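Local coordinates for peptidoglycan synthetase penicillin-binding protein 3 (Bifidobacterium adolescentis, PDB 4YE5) that probably binds penicillin and, like related class B penicillin-binding proteins, probably cross-links peptidoglycan through its transpeptidase domain, at residues A[29-34]-A[46-51]; A[161-166]-A[172-177]; A[292-297]-A[337-342]. All blocks are in the same frame, centred on the assembly; numbering follows the deposited sequence.

Interaction 1 of 3, residues A[29-34]-A[46-51]; sequences KARRGK and SVERYT
A face-on salt bridge between R31 and E48, together with a water-bridged backbone approach of R32 to S46, makes up this surface contact between the loop that follows strand 23-28 and the chain leading from strand 42-46 into strand 50-54. The carboxylate of E48 does not meet the guanidinium of R31 edge to edge. Its OE1 sits above the flat group, over its centre, 3.0 Å from R31 CZ and 3.2 Å from R31 NH1, so the attraction is one of charge and no N-H points at the oxygen. The side chains cross at about a right angle, and a bend at chi3 of R31 (56°) turns its guanidinium against the acid, leaving the two flat groups inclined by 30°. E48 CB also touches the guanidinium, 3.5 Å from R31 NH2. The other carboxylate oxygen is held from within its own segment: Y50 OH donates to E48 OE2 over 2.6 Å, arriving on the anti side, which probably helps to set the rotation of the carboxylate. Both segments belong to the N-terminal dimerisation-type region of the protein, and 46-51 carries the chain from one sheet to another, since strand 42-46 pairs with strand 35-36 whereas strand 50-54 is the middle strand of a three-stranded antiparallel sheet. At the strand 42-46 end, S46 OG lies against the aliphatic start of R32, 3.4 Å from R32 CB, and is hydrogen-bonded to R148. A water spans the gap between the backbones, donating to R32 O (2.6 Å) and accepting from S46 N (3.0 Å). R32 itself runs extended away from S46 and spends its guanidinium on E174 and N178.

Interaction 2 of 3, residues A[161-166]-A[172-177]; sequences GGVDAD and GIEQME
Backbone packing brings G161 and G172 together, with G161 CA 4.0 Å from G172 CA. Both residues are glycines with positive phi, and having no side chain lets the two backbones come this close. Side-chain packing comes next, centred on E174. Its CB rests 3.5 Å from G162 O and its CG 3.8 Å from G162 N, after which a bend at chi2 (-83°) brings the carboxylate against V163 at a slant, with V163 CG1 3.7 Å from E174 CD. The two segments are the start of a β-hairpin, strand 162-163 paired with strand 169-171, and the short helix 172-176 that follows it directly, so the helix folds back over the strand from which the hairpin began. Polar interactions of this side chain reach beyond the two segments. The buried carboxylate of E174 is shared out, OE2 to R148 and to the hydroxyl of Y150, OE1 to R32; two arginines beside it would be expected to keep it ionised.

Interaction 3 of 3, residues A[292-297]-A[337-342]; sequences LAMSGM and GILEQS
M294, a selenomethionine in helix 290-299, reaches across to L339 and I338 of helix 335-340, and its side chain supplies the whole of the first helix's share in this apolar contact. The CB bond already points at the second helix. With CG anti to the backbone N (chi1 -174°) and the next torsion extended as well, CB and CG act as a straight arm spanning helices whose nearest CA atoms, those of M294 and L339, are 8.2 Å apart. The selenium is the first atom to make contact, 4.0 Å from L339 CB. Beyond it the chain bends at chi3 (-66°), and this carries the methyl CE onto the backbone side of L339, where it lies 3.6 Å from L339 CB and 3.8 Å from L339 N. The same methyl has a looser neighbour in I338 CG2 at 4.3 Å. The tip is therefore laid over the helix surface at the junction of two consecutive residues, while the side chain of L339 also packs on A464 and S468 of helix 455-470. All three side chains are buried. One turn further on, helix 335-340 ends in a Schellman motif at S342, which begins a Ser-Ser-Asn sequence consistent with the SxN motif of transpeptidases. The last turn of helix 335-340 lies beside the probable catalytic SxxK pair S287 and K290: L339 O accepts a hydrogen bond from K486, and S342 O a weak one from K290. Around the contact, helix 455-470 also covers M294 through M461, and helix 344-350 packs on M294 through M347.

Interactions 1 and 2 form one continuous patch of the N-terminal dimerisation-type region, with centres 14 Å apart. Two polar links join them: a salt bridge from R32 NE to E174 OE1 at 3.0 Å, and a probable hydrogen bond from K29 NZ to D166 O at 2.9 Å. The loop 29-34 thus contacts both the chain entering strand 50-54 and the hairpin 162-171 with the helix 172-176 that follows it. Interaction 3 stands apart in the transpeptidase domain, next to the probable active site. Its centre is 42 Å from that of interaction 2 and 54 Å from that of interaction 1; the nearest atoms of interactions 2 and 3 are about 23 Å apart.

Interaction 1 of 3, residues A[29-34]-A[46-51]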
ATOM      1  N   LYS A  29       2.847  28.077  -2.970  1.00 30.94           N
ATOM      2  CA  LYS A  29       2.434  26.682  -2.801  1.00 28.12           C
ATOM      3  C   LYS A  29       3.632  25.737  -2.695  1.00 28.18           C
ATOM      4  O   LYS A  29       4.541  25.795  -3.514  1.00 26.78           O
ATOM      5  CB  LYS A  29       1.492  26.245  -3.922  1.00 29.79           C
ATOM      6  CG  LYS A  29       1.201  24.746  -3.853  1.00 42.14           C
ATOM      7  CD  LYS A  29      -0.171  24.376  -4.387  1.00 40.56           C
ATOM      8  CE  LYS A  29      -0.508  22.933  -4.011  1.00 38.68           C
ATOM      9  NZ  LYS A  29      -1.987  22.769  -3.912  1.00 49.85           N
ATOM     10  N   ALA A  30       3.640  24.888  -1.665  1.00 24.41           N
ATOM     11  CA  ALA A  30       4.652  23.841  -1.540  1.00 28.71           C
ATOM     12  C   ALA A  30       4.538  22.849  -2.703  1.00 27.35           C
ATOM     13  O   ALA A  30       3.431  22.508  -3.124  1.00 22.49           O
ATOM     14  CB  ALA A  30       4.495  23.095  -0.197  1.00 27.04           C
ATOM     15  N   ARG A  31       5.680  22.391  -3.219  1.00 26.22           N
ATOM     16  CA  ARG A  31       5.685  21.363  -4.266  1.00 25.78           C
ATOM     17  C   ARG A  31       5.575  19.966  -3.653  1.00 27.67           C
ATOM     18  O   ARG A  31       6.200  19.661  -2.627  1.00 22.91           O
ATOM     19  CB  ARG A  31       6.952  21.455  -5.116  1.00 26.52           C
ATOM     20  CG  ARG A  31       7.190  22.864  -5.696  1.00 38.58           C
ATOM     21  CD  ARG A  31       8.572  22.985  -6.337  1.00 45.96           C
ATOM     22  NE  ARG A  31       8.777  21.974  -7.372  1.00 56.03           N
ATOM     23  CZ  ARG A  31       9.970  21.574  -7.806  1.00 63.51           C
ATOM     24  NH1 ARG A  31      11.077  22.103  -7.294  1.00 67.16           N
ATOM     25  NH2 ARG A  31      10.058  20.643  -8.751  1.00 59.74           N
ATOM     26  N   ARG A  32       4.774  19.123  -4.284  1.00 22.27           N
ATOM     27  CA  ARG A  32       4.530  17.789  -3.758  1.00 25.02           C
ATOM     28  C   ARG A  32       5.765  16.893  -3.855  1.00 23.43           C
ATOM     29  O   ARG A  32       6.455  16.880  -4.870  1.00 23.39           O
ATOM     30  CB  ARG A  32       3.348  17.157  -4.486  1.00 24.28           C
ATOM     31  CG  ARG A  32       2.817  15.900  -3.792  1.00 21.79           C
ATOM     32  CD  ARG A  32       1.512  15.445  -4.419  1.00 19.84           C
ATOM     33  NE  ARG A  32       0.963  14.303  -3.688  1.00 23.02           N
ATOM     34  CZ  ARG A  32       0.264  14.413  -2.570  1.00 24.36           C
ATOM     35  NH1 ARG A  32       0.035  15.621  -2.040  1.00 20.55           N
ATOM     36  NH2 ARG A  32      -0.197  13.311  -1.974  1.00 23.95           N
ATOM     37  N   GLY A  33       6.041  16.144  -2.792  1.00 22.48           N
ATOM     38  CA  GLY A  33       7.143  15.200  -2.795  1.00 26.29           C
ATOM     39  C   GLY A  33       6.927  14.000  -3.706  1.00 23.64           C
ATOM     40  O   GLY A  33       5.832  13.778  -4.224  1.00 22.94           O
ATOM     41  N   LYS A  34       7.993  13.242  -3.927  1.00 20.91           N
ATOM     42  CA  LYS A  34       7.921  12.056  -4.776  1.00 24.67           C
ATOM     43  C   LYS A  34       7.556  10.801  -3.980  1.00 21.01           C
ATOM     44  O   LYS A  34       7.695  10.750  -2.749  1.00 22.21           O
ATOM     45  CB  LYS A  34       9.254  11.800  -5.499  1.00 24.83           C
ATOM     46  CG  LYS A  34       9.915  13.007  -6.162  1.00 30.64           C
ATOM     47  CD  LYS A  34      11.150  12.555  -6.953  1.00 37.07           C
ATOM     48  CE  LYS A  34      12.324  13.532  -6.837  1.00 46.10           C
ATOM     49  NZ  LYS A  34      11.969  14.955  -7.113  1.00 44.68           N
ATOM     50  N   SER A  46       5.498  15.234  -9.321  1.00 23.10           N
ATOM     51  CA  SER A  46       4.746  16.362  -9.843  1.00 26.38           C
ATOM     52  C   SER A  46       5.592  17.178 -10.826  1.00 26.99           C
ATOM     53  O   SER A  46       6.813  17.242 -10.711  1.00 33.81           O
ATOM     54  CB  SER A  46       4.252  17.243  -8.684  1.00 28.81           C
ATOM     55  OG  SER A  46       3.359  16.525  -7.841  1.00 23.98           O
ATOM     56  N   VAL A  47       4.927  17.790 -11.796  1.00 37.90           N
ATOM     57  CA  VAL A  47       5.580  18.634 -12.790  1.00 37.91           C
ATOM     58  C   VAL A  47       5.549  20.074 -12.297  1.00 33.22           C
ATOM     59  O   VAL A  47       4.470  20.619 -12.055  1.00 30.17           O
ATOM     60  CB  VAL A  47       4.806  18.591 -14.129  1.00 39.45           C
ATOM     61  CG1 VAL A  47       5.601  19.284 -15.232  1.00 42.20           C
ATOM     62  CG2 VAL A  47       4.488  17.143 -14.517  1.00 42.30           C
ATOM     63  N   GLU A  48       6.715  20.690 -12.137  1.00 31.25           N
ATOM     64  CA  GLU A  48       6.759  22.087 -11.720  1.00 27.93           C
ATOM     65  C   GLU A  48       6.513  23.040 -12.886  1.00 31.09           C
ATOM     66  O   GLU A  48       7.437  23.377 -13.617  1.00 36.28           O
ATOM     67  CB  GLU A  48       8.082  22.431 -11.023  1.00 29.93           C
ATOM     68  CG  GLU A  48       8.037  23.811 -10.355  1.00 33.00           C
ATOM     69  CD  GLU A  48       9.407  24.339  -9.950  1.00 39.58           C
ATOM     70  OE1 GLU A  48      10.387  23.573 -10.024  1.00 41.79           O
ATOM     71  OE2 GLU A  48       9.505  25.529  -9.565  1.00 42.50           O
ATOM     72  N   ARG A  49       5.259  23.454 -13.058  1.00 29.44           N
ATOM     73  CA  ARG A  49       4.883  24.487 -14.022  1.00 31.94           C
ATOM     74  C   ARG A  49       3.967  25.470 -13.295  1.00 33.07           C
ATOM     75  O   ARG A  49       3.473  25.171 -12.199  1.00 31.34           O
ATOM     76  CB  ARG A  49       4.136  23.891 -15.220  1.00 31.84           C
ATOM     77  CG  ARG A  49       4.825  22.705 -15.869  1.00 44.29           C
ATOM     78  CD  ARG A  49       6.161  23.080 -16.496  1.00 54.01           C
ATOM     79  NE  ARG A  49       5.980  23.762 -17.772  1.00 59.49           N
ATOM     80  CZ  ARG A  49       6.827  23.674 -18.792  1.00 62.05           C
ATOM     81  NH1 ARG A  49       7.925  22.932 -18.681  1.00 61.06           N
ATOM     82  NH2 ARG A  49       6.575  24.326 -19.921  1.00 61.11           N
ATOM     83  N   TYR A  50       3.724  26.628 -13.906  1.00 31.52           N
ATOM     84  CA  TYR A  50       2.984  27.696 -13.238  1.00 24.28           C
ATOM     85  C   TYR A  50       1.951  28.352 -14.128  1.00 28.09           C
ATOM     86  O   TYR A  50       2.129  28.461 -15.342  1.00 36.37           O
ATOM     87  CB  TYR A  50       3.952  28.762 -12.727  1.00 27.92           C
ATOM     88  CG  TYR A  50       4.883  28.249 -11.668  1.00 27.82           C
ATOM     89  CD1 TYR A  50       4.495  28.235 -10.337  1.00 26.85           C
ATOM     90  CD2 TYR A  50       6.144  27.769 -11.990  1.00 29.28           C
ATOM     91  CE1 TYR A  50       5.329  27.760  -9.355  1.00 28.46           C
ATOM     92  CE2 TYR A  50       7.000  27.285 -10.998  1.00 28.78           C
ATOM     93  CZ  TYR A  50       6.580  27.287  -9.680  1.00 31.05           C
ATOM     94  OH  TYR A  50       7.406  26.823  -8.664  1.00 30.21           O
ATOM     95  N   THR A  51       0.855  28.791 -13.526  1.00 26.01           N
ATOM     96  CA  THR A  51      -0.017  29.725 -14.221  1.00 26.89           C
ATOM     97  C   THR A  51       0.300  31.126 -13.699  1.00 27.86           C
ATOM     98  O   THR A  51       0.354  31.341 -12.482  1.00 27.88           O
ATOM     99  CB  THR A  51      -1.504  29.387 -14.011  1.00 30.45           C
ATOM    100  OG1 THR A  51      -1.748  28.040 -14.444  1.00 40.83           O
ATOM    101  CG2 THR A  51      -2.370  30.312 -14.831  1.00 28.20           C
TER
HETATM  102  O   HOH W   1       7.221  15.423  -6.913  1.00 27.00           O

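Interaction 2 of 3, residues A[161-166]-A[172-177]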
ATOM      1  N   GLY A 161      -2.721   5.091  -6.001  1.00 21.20           N
ATOM      2  CA  GLY A 161      -3.900   5.921  -5.863  1.00 18.34           C
ATOM      3  C   GLY A 161      -3.877   7.087  -6.838  1.00 18.61           C
ATOM      4  O   GLY A 161      -3.747   6.883  -8.058  1.00 21.32           O
ATOM      5  N   GLY A 162      -3.982   8.308  -6.306  1.00 18.94           N
ATOM      6  CA  GLY A 162      -4.011   9.497  -7.150  1.00 19.22           C
ATOM      7  C   GLY A 162      -4.267  10.766  -6.349  1.00 23.67           C
ATOM      8  O   GLY A 162      -4.560  10.706  -5.145  1.00 23.38           O
ATOM      9  N   VAL A 163      -4.137  11.912  -7.011  1.00 23.75           N
ATOM     10  CA  VAL A 163      -4.426  13.207  -6.389  1.00 29.90           C
ATOM     11  C   VAL A 163      -5.577  13.930  -7.107  1.00 31.98           C
ATOM     12  O   VAL A 163      -5.874  13.644  -8.267  1.00 30.82           O
ATOM     13  CB  VAL A 163      -3.181  14.113  -6.382  1.00 25.59           C
ATOM     14  CG1 VAL A 163      -2.019  13.436  -5.647  1.00 21.74           C
ATOM     15  CG2 VAL A 163      -2.773  14.458  -7.806  1.00 29.67           C
ATOM     16  N   ASP A 164      -6.238  14.862  -6.427  1.00 33.81           N
ATOM     17  CA  ASP A 164      -7.268  15.662  -7.102  1.00 35.49           C
ATOM     18  C   ASP A 164      -6.644  16.862  -7.833  1.00 33.04           C
ATOM     19  O   ASP A 164      -5.429  17.011  -7.835  1.00 29.27           O
ATOM     20  CB  ASP A 164      -8.384  16.095  -6.128  1.00 33.81           C
ATOM     21  CG  ASP A 164      -7.897  17.042  -5.035  1.00 34.97           C
ATOM     22  OD1 ASP A 164      -6.776  17.597  -5.125  1.00 32.57           O
ATOM     23  OD2 ASP A 164      -8.655  17.222  -4.061  1.00 42.96           O
ATOM     24  N   ALA A 165      -7.467  17.715  -8.446  1.00 36.90           N
ATOM     25  CA  ALA A 165      -6.938  18.851  -9.224  1.00 33.25           C
ATOM     26  C   ALA A 165      -6.133  19.857  -8.404  1.00 34.33           C
ATOM     27  O   ALA A 165      -5.360  20.633  -8.957  1.00 38.79           O
ATOM     28  CB  ALA A 165      -8.059  19.566  -9.998  1.00 36.93           C
ATOM     29  N   ASP A 166      -6.317  19.840  -7.088  1.00 31.71           N
ATOM     30  CA  ASP A 166      -5.549  20.679  -6.176  1.00 32.96           C
ATOM     31  C   ASP A 166      -4.275  19.993  -5.666  1.00 38.05           C
ATOM     32  O   ASP A 166      -3.579  20.519  -4.792  1.00 36.14           O
ATOM     33  CB  ASP A 166      -6.416  21.063  -4.974  1.00 37.78           C
ATOM     34  CG  ASP A 166      -7.697  21.777  -5.381  1.00 48.00           C
ATOM     35  OD1 ASP A 166      -7.674  22.524  -6.387  1.00 47.99           O
ATOM     36  OD2 ASP A 166      -8.731  21.589  -4.698  1.00 53.39           O
ATOM     37  N   GLY A 172      -5.140   5.626  -2.069  1.00 23.14           N
ATOM     38  CA  GLY A 172      -3.883   4.904  -2.030  1.00 21.59           C
ATOM     39  C   GLY A 172      -2.818   5.575  -1.189  1.00 19.89           C
ATOM     40  O   GLY A 172      -3.112   6.260  -0.218  1.00 20.49           O
ATOM     41  N   ILE A 173      -1.565   5.336  -1.553  1.00 18.47           N
ATOM     42  CA  ILE A 173      -0.430   5.898  -0.835  1.00 20.14           C
ATOM     43  C   ILE A 173      -0.424   7.449  -0.860  1.00 19.38           C
ATOM     44  O   ILE A 173      -0.028   8.094   0.117  1.00 19.34           O
ATOM     45  CB  ILE A 173       0.866   5.315  -1.422  1.00 24.98           C
ATOM     46  CG1 ILE A 173       0.920   3.810  -1.084  1.00 30.49           C
ATOM     47  CG2 ILE A 173       2.090   6.027  -0.845  1.00 18.95           C
ATOM     48  CD1 ILE A 173       1.970   3.084  -1.812  1.00 34.74           C
ATOM     49  N   GLU A 174      -0.912   8.031  -1.952  1.00 20.13           N
ATOM     50  CA  GLU A 174      -1.008   9.505  -2.058  1.00 23.96           C
ATOM     51  C   GLU A 174      -1.811  10.066  -0.897  1.00 22.72           C
ATOM     52  O   GLU A 174      -1.473  11.096  -0.322  1.00 25.18           O
ATOM     53  CB  GLU A 174      -1.670   9.913  -3.388  1.00 19.16           C
ATOM     54  CG  GLU A 174      -0.862   9.550  -4.633  1.00 18.76           C
ATOM     55  CD  GLU A 174       0.225  10.573  -4.966  1.00 23.73           C
ATOM     56  OE1 GLU A 174       0.595  11.391  -4.090  1.00 19.94           O
ATOM     57  OE2 GLU A 174       0.713  10.564  -6.118  1.00 22.78           O
ATOM     58  N   GLN A 175      -2.876   9.361  -0.533  1.00 22.37           N
ATOM     59  CA  GLN A 175      -3.729   9.807   0.551  1.00 22.97           C
ATOM     60  C   GLN A 175      -3.088   9.497   1.897  1.00 28.43           C
ATOM     61  O   GLN A 175      -3.014  10.350   2.776  1.00 25.43           O
ATOM     62  CB  GLN A 175      -5.095   9.120   0.457  1.00 20.72           C
ATOM     63  CG  GLN A 175      -5.967   9.300   1.708  1.00 26.89           C
ATOM     64  CD  GLN A 175      -7.321   8.624   1.558  1.00 39.66           C
ATOM     65  OE1 GLN A 175      -7.726   8.275   0.451  1.00 46.64           O
ATOM     66  NE2 GLN A 175      -8.014   8.418   2.673  1.00 45.94           N
HETATM   67  N   MSE A 176      -2.620   8.265   2.065  1.00 26.79           N
HETATM   68  CA  MSE A 176      -2.039   7.870   3.346  1.00 23.37           C
HETATM   69  C   MSE A 176      -0.847   8.728   3.747  1.00 24.92           C
HETATM   70  O   MSE A 176      -0.675   9.055   4.915  1.00 26.32           O
HETATM   71  CB  MSE A 176      -1.570   6.423   3.286  1.00 20.27           C
HETATM   72  CG  MSE A 176      -1.039   5.941   4.598  1.00 30.26           C
HETATM   73 SE   MSE A 176      -0.664   4.044   4.447  0.43 39.72          SE
HETATM   74  CE  MSE A 176       1.079   4.237   3.719  1.00 19.60           C
ATOM     75  N   GLU A 177      -0.003   9.055   2.775  1.00 22.53           N
ATOM     76  CA  GLU A 177       1.216   9.818   3.040  1.00 23.21           C
ATOM     77  C   GLU A 177       1.044  11.294   2.673  1.00 27.38           C
ATOM     78  O   GLU A 177       2.026  12.001   2.474  1.00 24.25           O
ATOM     79  CB  GLU A 177       2.368   9.226   2.232  1.00 22.50           C
ATOM     80  CG  GLU A 177       2.744   7.812   2.710  1.00 23.31           C
ATOM     81  CD  GLU A 177       3.131   7.832   4.156  1.00 31.44           C
ATOM     82  OE1 GLU A 177       4.103   8.553   4.489  1.00 37.60           O
ATOM     83  OE2 GLU A 177       2.431   7.182   4.966  1.00 35.33           O
TER

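Interaction 3 of 3, residues A[292-297]-A[337-342]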
ATOM      1  N   LEU A 292      -3.066 -21.623  12.909  1.00 15.63           N
ATOM      2  CA  LEU A 292      -3.214 -20.789  14.108  1.00 19.65           C
ATOM      3  C   LEU A 292      -3.735 -21.582  15.297  1.00 24.31           C
ATOM      4  O   LEU A 292      -3.209 -21.461  16.417  1.00 24.54           O
ATOM      5  CB  LEU A 292      -4.153 -19.602  13.859  1.00 24.00           C
ATOM      6  CG  LEU A 292      -4.018 -18.787  12.563  1.00 32.62           C
ATOM      7  CD1 LEU A 292      -4.690 -17.438  12.742  1.00 22.92           C
ATOM      8  CD2 LEU A 292      -2.588 -18.624  12.140  1.00 33.67           C
ATOM      9  N   ALA A 293      -4.777 -22.381  15.079  1.00 22.45           N
ATOM     10  CA  ALA A 293      -5.383 -23.120  16.201  1.00 26.02           C
ATOM     11  C   ALA A 293      -4.448 -24.198  16.747  1.00 21.55           C
ATOM     12  O   ALA A 293      -4.356 -24.409  17.969  1.00 28.90           O
ATOM     13  CB  ALA A 293      -6.731 -23.747  15.795  1.00 22.93           C
HETATM   14  N   MSE A 294      -3.763 -24.882  15.840  1.00 20.89           N
HETATM   15  CA  MSE A 294      -2.842 -25.965  16.214  1.00 23.88           C
HETATM   16  C   MSE A 294      -1.620 -25.438  16.939  1.00 21.90           C
HETATM   17  O   MSE A 294      -1.123 -26.064  17.881  1.00 21.20           O
HETATM   18  CB  MSE A 294      -2.373 -26.749  14.978  1.00 20.08           C
HETATM   19  CG  MSE A 294      -1.523 -27.982  15.322  1.00 22.56           C
HETATM   20 SE   MSE A 294      -1.017 -29.067  13.772  0.58 21.81          SE
HETATM   21  CE  MSE A 294      -2.791 -29.671  13.272  1.00 18.92           C
ATOM     22  N   SER A 295      -1.108 -24.302  16.475  1.00 17.04           N
ATOM     23  CA  SER A 295      -0.034 -23.634  17.187  1.00 18.14           C
ATOM     24  C   SER A 295      -0.435 -23.433  18.650  1.00 22.60           C
ATOM     25  O   SER A 295       0.378 -23.655  19.572  1.00 24.30           O
ATOM     26  CB  SER A 295       0.306 -22.287  16.537  1.00 18.52           C
ATOM     27  OG  SER A 295       0.921 -22.491  15.276  1.00 22.04           O
ATOM     28  N   GLY A 296      -1.688 -23.026  18.858  1.00 23.18           N
ATOM     29  CA  GLY A 296      -2.237 -22.842  20.199  1.00 26.75           C
ATOM     30  C   GLY A 296      -2.237 -24.145  21.005  1.00 27.19           C
ATOM     31  O   GLY A 296      -1.855 -24.165  22.180  1.00 30.67           O
HETATM   32  N   MSE A 297      -2.644 -25.240  20.368  1.00 24.56           N
HETATM   33  CA  MSE A 297      -2.689 -26.543  21.028  1.00 27.79           C
HETATM   34  C   MSE A 297      -1.321 -26.985  21.515  1.00 37.60           C
HETATM   35  O   MSE A 297      -1.182 -27.520  22.620  1.00 37.24           O
HETATM   36  CB  MSE A 297      -3.240 -27.616  20.091  1.00 21.92           C
HETATM   37  CG  MSE A 297      -4.674 -27.391  19.700  1.00 27.23           C
HETATM   38 SE   MSE A 297      -5.188 -28.709  18.399  0.55 28.63          SE
HETATM   39  CE  MSE A 297      -6.888 -27.903  17.879  1.00 21.30           C
ATOM     40  N   GLY A 337      -0.194 -34.786  10.693  1.00 21.72           N
ATOM     41  CA  GLY A 337      -0.970 -35.310   9.570  1.00 23.59           C
ATOM     42  C   GLY A 337      -2.366 -34.712   9.454  1.00 22.59           C
ATOM     43  O   GLY A 337      -2.892 -34.552   8.352  1.00 25.15           O
ATOM     44  N   ILE A 338      -2.983 -34.391  10.589  1.00 23.36           N
ATOM     45  CA  ILE A 338      -4.277 -33.701  10.566  1.00 22.95           C
ATOM     46  C   ILE A 338      -4.153 -32.356   9.824  1.00 24.85           C
ATOM     47  O   ILE A 338      -5.051 -31.960   9.054  1.00 19.97           O
ATOM     48  CB  ILE A 338      -4.855 -33.523  12.001  1.00 21.98           C
ATOM     49  CG1 ILE A 338      -5.438 -34.864  12.487  1.00 27.82           C
ATOM     50  CG2 ILE A 338      -5.919 -32.413  12.039  1.00 24.01           C
ATOM     51  CD1 ILE A 338      -5.576 -34.998  14.005  1.00 24.77           C
ATOM     52  N   LEU A 339      -3.036 -31.666  10.044  1.00 24.00           N
ATOM     53  CA  LEU A 339      -2.749 -30.421   9.331  1.00 24.68           C
ATOM     54  C   LEU A 339      -2.551 -30.706   7.835  1.00 23.25           C
ATOM     55  O   LEU A 339      -3.178 -30.087   6.970  1.00 20.91           O
ATOM     56  CB  LEU A 339      -1.475 -29.737   9.876  1.00 17.27           C
ATOM     57  CG  LEU A 339      -1.173 -28.402   9.171  1.00 17.52           C
ATOM     58  CD1 LEU A 339      -2.271 -27.337   9.479  1.00 21.74           C
ATOM     59  CD2 LEU A 339       0.249 -27.846   9.427  1.00 15.78           C
ATOM     60  N   GLU A 340      -1.658 -31.648   7.552  1.00 18.90           N
ATOM     61  CA  GLU A 340      -1.298 -32.004   6.186  1.00 23.93           C
ATOM     62  C   GLU A 340      -2.515 -32.452   5.360  1.00 25.64           C
ATOM     63  O   GLU A 340      -2.633 -32.150   4.162  1.00 20.47           O
ATOM     64  CB  GLU A 340      -0.261 -33.127   6.213  1.00 24.96           C
ATOM     65  CG  GLU A 340       0.120 -33.622   4.846  1.00 26.26           C
ATOM     66  CD  GLU A 340       0.200 -35.133   4.776  1.00 34.29           C
ATOM     67  OE1 GLU A 340      -0.128 -35.806   5.785  1.00 30.19           O
ATOM     68  OE2 GLU A 340       0.585 -35.644   3.703  1.00 32.54           O
ATOM     69  N   GLN A 341      -3.426 -33.163   6.010  1.00 19.75           N
ATOM     70  CA  GLN A 341      -4.606 -33.692   5.326  1.00 24.29           C
ATOM     71  C   GLN A 341      -5.804 -32.751   5.408  1.00 28.31           C
ATOM     72  O   GLN A 341      -6.883 -33.093   4.950  1.00 21.81           O
ATOM     73  CB  GLN A 341      -4.976 -35.054   5.909  1.00 22.12           C
ATOM     74  CG  GLN A 341      -3.837 -36.084   5.787  1.00 24.66           C
ATOM     75  CD  GLN A 341      -3.840 -36.785   4.436  1.00 28.13           C
ATOM     76  OE1 GLN A 341      -4.704 -36.530   3.597  1.00 28.65           O
ATOM     77  NE2 GLN A 341      -2.881 -37.675   4.227  1.00 32.45           N
ATOM     78  N   SER A 342      -5.612 -31.565   5.985  1.00 22.18           N
ATOM     79  CA  SER A 342      -6.701 -30.600   6.109  1.00 21.03           C
ATOM     80  C   SER A 342      -7.938 -31.205   6.799  1.00 25.26           C
ATOM     81  O   SER A 342      -9.062 -30.949   6.401  1.00 21.63           O
ATOM     82  CB  SER A 342      -7.103 -30.047   4.731  1.00 25.71           C
ATOM     83  OG  SER A 342      -5.979 -29.498   4.049  1.00 23.35           O
TER